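Local coordinates for periplasmic binding protein component of an ABC type zinc uptake transporter (Synechocystis sp., PDB 1PQ4) that probably captures zinc in the periplasm and delivers it to an ABC-type transporter for uptake into the cell, at residues Ile194-Ser199 with Lys250-Ile255; Ala201-Asp206 with Ala279-Ile284. All blocks are in the same frame, centred on the assembly; numbering follows the deposited sequence.

Contact 1. Residues Ile194-Ser199 with Lys250-Ile255; sequences IVFHPS and KSSEAI. With ZN (zinc ion), chain C.
The side chain of F196 packs against two serines, S251 and S252, on the first turn of helix 250-259. This is van der Waals contact between an aromatic side chain and two hydroxyl oxygens. S251 OG lies 3.5 Å from F196 CE1 and 3.7 Å from F196 CD1, so it sits obliquely beside one ortho-meta bond of the ring. S252 OG lies 3.8 Å from F196 CB, the root of the same side chain. F196 CG is anti to the backbone N (chi1 179°), which carries the ring out from the chain toward the helix. The backbones come closest at F196 and S252, with CA atoms 6.5 Å apart. All three touching residues are buried.

The polar needs of the serines are met outside the pair. S251 OG is hydrogen-bonded to E220 OE2, and the side chain of F196 also touches E220. Both S252 and I255 pack on V241 of strand 240-244. The helix thus meets the strand next to 192-195 as well as the loop after it.

Metal coordination begins one residue further along. H197 NE2 binds the zinc ion at 2.1 Å, and a water lies 2.3 Å from the zinc. H37 and H133 complete the histidine ligands. The other ring nitrogen, H197 ND1, is hydrogen-bonded to E215 OE1. Together with the zinc bond and the stacked ring of F247, this second-shell bond should hold the imidazole in its rotation, and the carboxylate would probably polarise it. P198 follows as the centre of an inverse gamma turn.

The fold here places a metal ligand in the loop at the carboxyl end of a parallel strand, with a helix packed on the residue just before it, in the zinc site of a family 9 solute-binding protein.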
loop_
_atom_site.group_PDB
_atom_site.type_symbol
_atom_site.label_atom_id
_atom_site.label_comp_id
_atom_site.label_asym_id
_atom_site.label_seq_id
_atom_site.Cartn_x
_atom_site.Cartn_y
_atom_site.Cartn_z
ATOM N N ILE A 194 14.184 -4.348 8.868
ATOM C CA ILE A 194 14.805 -4.337 7.529
ATOM C C ILE A 194 13.859 -5.009 6.588
ATOM O O ILE A 194 13.356 -6.078 6.883
ATOM C CB ILE A 194 16.092 -5.160 7.492
ATOM C CG1 ILE A 194 17.012 -4.714 8.597
ATOM C CG2 ILE A 194 16.784 -5.007 6.138
ATOM C CD1 ILE A 194 18.311 -5.555 8.701
ATOM N N VAL A 195 13.651 -4.398 5.429
ATOM C CA VAL A 195 12.749 -4.916 4.423
ATOM C C VAL A 195 13.443 -4.739 3.105
ATOM O O VAL A 195 14.388 -3.964 2.978
ATOM C CB VAL A 195 11.413 -4.122 4.310
ATOM C CG1 VAL A 195 10.604 -4.332 5.498
ATOM C CG2 VAL A 195 11.709 -2.602 4.132
ATOM N N PHE A 196 12.983 -5.475 2.130
ATOM C CA PHE A 196 13.638 -5.340 0.857
ATOM C C PHE A 196 13.162 -4.058 0.184
ATOM O O PHE A 196 13.941 -3.140 0.021
ATOM C CB PHE A 196 13.362 -6.544 -0.035
ATOM C CG PHE A 196 14.018 -6.414 -1.377
ATOM C CD1 PHE A 196 15.410 -6.509 -1.488
ATOM C CD2 PHE A 196 13.272 -6.058 -2.498
ATOM C CE1 PHE A 196 16.051 -6.250 -2.677
ATOM C CE2 PHE A 196 13.931 -5.792 -3.718
ATOM C CZ PHE A 196 15.322 -5.894 -3.783
ATOM N N HIS A 197 11.872 -4.009 -0.158
ATOM C CA HIS A 197 11.310 -2.841 -0.878
ATOM C C HIS A 197 10.656 -1.912 0.153
ATOM O O HIS A 197 9.814 -2.346 0.946
ATOM C CB HIS A 197 10.302 -3.358 -1.885
ATOM C CG HIS A 197 9.546 -2.279 -2.577
ATOM N ND1 HIS A 197 10.109 -1.487 -3.556
ATOM C CD2 HIS A 197 8.263 -1.857 -2.434
ATOM C CE1 HIS A 197 9.208 -0.629 -3.998
ATOM N NE2 HIS A 197 8.084 -0.827 -3.330
ATOM N N PRO A 198 11.036 -0.618 0.142
ATOM C CA PRO A 198 10.504 0.344 1.102
ATOM C C PRO A 198 9.091 0.783 0.834
ATOM O O PRO A 198 8.835 1.866 0.329
ATOM C CB PRO A 198 11.527 1.494 1.044
ATOM C CG PRO A 198 11.895 1.525 -0.417
ATOM C CD PRO A 198 11.957 0.030 -0.815
ATOM N N SER A 199 8.142 -0.056 1.144
ATOM C CA SER A 199 6.789 0.414 0.942
ATOM C C SER A 199 6.160 0.810 2.267
ATOM O O SER A 199 4.967 1.128 2.318
ATOM C CB SER A 199 5.974 -0.696 0.297
ATOM O OG SER A 199 6.219 -1.889 0.952
ATOM N N LYS A 250 16.023 -12.993 -2.610
ATOM C CA LYS A 250 17.410 -13.450 -2.609
ATOM C C LYS A 250 18.329 -12.656 -1.673
ATOM O O LYS A 250 19.040 -13.252 -0.872
ATOM C CB LYS A 250 17.989 -13.447 -4.040
ATOM C CG LYS A 250 19.311 -14.230 -4.142
ATOM C CD LYS A 250 19.997 -14.039 -5.497
ATOM C CE LYS A 250 19.064 -14.407 -6.635
ATOM N NZ LYS A 250 19.339 -13.651 -7.903
ATOM N N SER A 251 18.341 -11.321 -1.731
ATOM C CA SER A 251 19.235 -10.628 -0.810
ATOM C C SER A 251 18.781 -10.615 0.640
ATOM O O SER A 251 19.618 -10.576 1.540
ATOM C CB SER A 251 19.603 -9.209 -1.309
ATOM O OG SER A 251 18.519 -8.559 -1.905
ATOM N N SER A 252 17.481 -10.682 0.893
ATOM C CA SER A 252 17.009 -10.725 2.261
ATOM C C SER A 252 17.512 -12.038 2.878
ATOM O O SER A 252 17.934 -12.061 4.019
ATOM C CB SER A 252 15.473 -10.714 2.320
ATOM O OG SER A 252 14.949 -9.501 1.774
ATOM N N GLU A 253 17.447 -13.111 2.084
ATOM C CA GLU A 253 17.890 -14.443 2.539
ATOM C C GLU A 253 19.396 -14.470 2.808
ATOM O O GLU A 253 19.843 -15.036 3.792
ATOM C CB GLU A 253 17.526 -15.504 1.487
ATOM C CG GLU A 253 16.031 -15.754 1.367
ATOM C CD GLU A 253 15.656 -16.700 0.244
ATOM O OE1 GLU A 253 16.133 -17.854 0.229
ATOM O OE2 GLU A 253 14.861 -16.311 -0.633
ATOM N N ALA A 254 20.166 -13.818 1.955
ATOM C CA ALA A 254 21.617 -13.814 2.137
ATOM C C ALA A 254 21.955 -13.026 3.377
ATOM O O ALA A 254 22.823 -13.412 4.149
ATOM C CB ALA A 254 22.317 -13.221 0.888
ATOM N N ILE A 255 21.267 -11.903 3.577
ATOM C CA ILE A 255 21.523 -11.103 4.750
ATOM C C ILE A 255 21.164 -11.855 5.993
ATOM O O ILE A 255 21.933 -11.847 6.961
ATOM C CB ILE A 255 20.734 -9.758 4.745
ATOM C CG1 ILE A 255 21.343 -8.823 3.696
ATOM C CG2 ILE A 255 20.760 -9.126 6.153
ATOM C CD1 ILE A 255 21.789 -9.421 2.378
HETATM ZN ZN ZN C . 6.216 -0.055 -3.721
HETATM O O HOH W 1 4.551 -1.553 -3.294
#

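Contact 2. Residues Ala201-Asp206 with Ala279-Ile284; sequences AYFARD and AVAQKI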
loop_
_atom_site.group_PDB
_atom_site.type_symbol
_atom_site.label_atom_id
_atom_site.label_comp_id
_atom_site.label_asym_id
_atom_site.label_seq_id
_atom_site.Cartn_x
_atom_site.Cartn_y
_atom_site.Cartn_z
ATOM N N ALA A 201 7.109 3.379 4.596
ATOM C CA ALA A 201 7.502 4.635 5.262
ATOM C C ALA A 201 6.331 5.311 6.013
ATOM O O ALA A 201 6.509 5.861 7.080
ATOM C CB ALA A 201 8.100 5.617 4.211
ATOM N N TYR A 202 5.123 5.291 5.452
ATOM C CA TYR A 202 4.011 5.949 6.142
ATOM C C TYR A 202 3.603 5.150 7.365
ATOM O O TYR A 202 3.351 5.684 8.439
ATOM C CB TYR A 202 2.831 6.107 5.175
ATOM C CG TYR A 202 3.192 7.110 4.078
ATOM C CD1 TYR A 202 3.055 8.511 4.312
ATOM C CD2 TYR A 202 3.641 6.682 2.839
ATOM C CE1 TYR A 202 3.351 9.439 3.337
ATOM C CE2 TYR A 202 3.932 7.621 1.805
ATOM C CZ TYR A 202 3.776 9.005 2.077
ATOM O OH TYR A 202 3.960 9.933 1.054
ATOM N N PHE A 203 3.551 3.835 7.179
ATOM C CA PHE A 203 3.190 2.926 8.278
ATOM C C PHE A 203 4.205 3.152 9.381
ATOM O O PHE A 203 3.873 3.304 10.560
ATOM C CB PHE A 203 3.247 1.461 7.725
ATOM C CG PHE A 203 3.065 0.413 8.777
ATOM C CD1 PHE A 203 1.798 0.012 9.153
ATOM C CD2 PHE A 203 4.175 -0.177 9.378
ATOM C CE1 PHE A 203 1.625 -0.992 10.144
ATOM C CE2 PHE A 203 4.015 -1.171 10.353
ATOM C CZ PHE A 203 2.739 -1.567 10.731
ATOM N N ALA A 204 5.464 3.239 8.999
ATOM C CA ALA A 204 6.517 3.409 9.996
ATOM C C ALA A 204 6.404 4.771 10.743
ATOM O O ALA A 204 6.617 4.859 11.978
ATOM C CB ALA A 204 7.879 3.310 9.307
ATOM N N ARG A 205 6.060 5.815 9.995
ATOM C CA ARG A 205 5.937 7.138 10.628
ATOM C C ARG A 205 4.792 7.068 11.630
ATOM O O ARG A 205 4.926 7.542 12.748
ATOM C CB ARG A 205 5.631 8.228 9.595
ATOM C CG ARG A 205 6.100 9.590 10.022
ATOM C CD ARG A 205 5.876 10.593 8.915
ATOM N NE ARG A 205 6.598 11.853 9.114
ATOM C CZ ARG A 205 6.225 12.813 9.956
ATOM N NH1 ARG A 205 5.132 12.662 10.697
ATOM N NH2 ARG A 205 6.935 13.935 10.038
ATOM N N ASP A 206 3.689 6.438 11.239
ATOM C CA ASP A 206 2.527 6.341 12.117
ATOM C C ASP A 206 2.810 5.716 13.471
ATOM O O ASP A 206 2.270 6.160 14.497
ATOM C CB ASP A 206 1.445 5.483 11.486
ATOM C CG ASP A 206 0.614 6.242 10.518
ATOM O OD1 ASP A 206 0.948 7.430 10.347
ATOM O OD2 ASP A 206 -0.336 5.658 9.929
ATOM N N ALA A 279 -1.278 -8.573 10.812
ATOM C CA ALA A 279 -0.239 -9.616 10.734
ATOM C C ALA A 279 1.129 -8.959 10.592
ATOM O O ALA A 279 2.121 -9.424 11.183
ATOM C CB ALA A 279 -0.507 -10.565 9.542
ATOM N N VAL A 280 1.205 -7.875 9.798
ATOM C CA VAL A 280 2.478 -7.176 9.613
ATOM C C VAL A 280 3.022 -6.646 10.919
ATOM O O VAL A 280 4.227 -6.806 11.251
ATOM C CB VAL A 280 2.366 -5.985 8.575
ATOM C CG1 VAL A 280 3.641 -5.136 8.592
ATOM C CG2 VAL A 280 2.187 -6.583 7.160
ATOM N N ALA A 281 2.136 -6.030 11.682
ATOM C CA ALA A 281 2.537 -5.462 12.959
ATOM C C ALA A 281 3.025 -6.590 13.919
ATOM O O ALA A 281 4.039 -6.450 14.610
ATOM C CB ALA A 281 1.329 -4.702 13.587
ATOM N N GLN A 282 2.281 -7.687 13.957
ATOM C CA GLN A 282 2.679 -8.818 14.811
ATOM C C GLN A 282 4.027 -9.391 14.364
ATOM O O GLN A 282 4.864 -9.792 15.210
ATOM C CB GLN A 282 1.606 -9.900 14.759
ATOM C CG GLN A 282 0.348 -9.396 15.416
ATOM C CD GLN A 282 -0.815 -10.336 15.224
ATOM O OE1 GLN A 282 -0.928 -11.003 14.179
ATOM N NE2 GLN A 282 -1.709 -10.379 16.216
ATOM N N LYS A 283 4.239 -9.458 13.042
ATOM C CA LYS A 283 5.546 -9.937 12.559
ATOM C C LYS A 283 6.671 -9.052 12.992
ATOM O O LYS A 283 7.764 -9.508 13.376
ATOM C CB LYS A 283 5.569 -10.039 11.033
ATOM C CG LYS A 283 5.005 -11.374 10.570
ATOM C CD LYS A 283 4.914 -11.520 9.074
ATOM C CE LYS A 283 4.318 -12.923 8.777
ATOM N NZ LYS A 283 3.877 -13.005 7.361
ATOM N N ILE A 284 6.431 -7.751 12.943
ATOM C CA ILE A 284 7.479 -6.837 13.343
ATOM C C ILE A 284 7.702 -6.935 14.840
ATOM O O ILE A 284 8.841 -6.919 15.308
ATOM C CB ILE A 284 7.129 -5.382 12.947
ATOM C CG1 ILE A 284 7.312 -5.226 11.428
ATOM C CG2 ILE A 284 8.039 -4.391 13.684
ATOM C CD1 ILE A 284 6.679 -6.237 10.476
#
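F203 reaches from the short helix 201-206 to V280 and A281 on helix 273-288. The contact is apolar and rests on the far end of one aromatic ring. F203 CZ lies 4.3 Å from V280 CG1 and 4.5 Å from A281 CB. F203 CE2 is also near V280 CG1, at 4.4 Å. The two partners meet the ring differently. The methyl of A281 stands at the ring edge, near its plane, while the valine methyl comes in obliquely. These separations are generous, so the packing is light.

Torsions explain the reach. With chi1 at 173°, F203 points its ring across to the other helix. V280 presents a single branch, CG1. The backbones stay well apart, with 9.6 Å between the CA atoms of F203 and A281, their closest pair. The phenylalanine therefore bridges about half of that separation, and the small V280 and A281 side chains meet it from the other helix. All three touching residues are buried.

Polar contacts lie to other sides of the two helices. D206 OD2 is hydrogen-bonded to S137 OG, just before helix 138-155. Y202 OH is hydrogen-bonded to both D131 O and L89 N, in loops. K283 NZ is hydrogen-bonded to L265 O. None of these bonds involves the apolar patch itself.

Other apolar groups adjoin the patch. F203 meets the ring of Y207 edge-to-face and touches L185 at the end of helix 160-185. A281 packs on L181, I184 and L185 of that same long helix. V280 and I284 rest on L266 of strand 262-266. Helix 273-288 therefore packs on both strand 262-266 and helix 160-185, and F203 joins helix 201-206 to this layer at a point where all three helices converge.

How the contacts relate
The centres of contact 1 and contact 2 lie about 15 Å apart. Along the chain their segments alternate: 194-199, 201-206, 250-255, 279-284. Strand 192-195 leads through the loop with H197 directly into helix 201-206, and only one residue separates the first segments of the two contacts. Contact 1 ties the strand end and loop to helix 250-259. Contact 2 ties the following helix to helix 273-288. Backbone bonds join strand 192-195 to strands 210-213 and 240-244. Helix 273-288 packs on strand 262-266, which pairs with 240-244, so the contacts share one alpha/beta lobe. Together they connect the surroundings of a zinc-binding histidine to two later helices of that lobe.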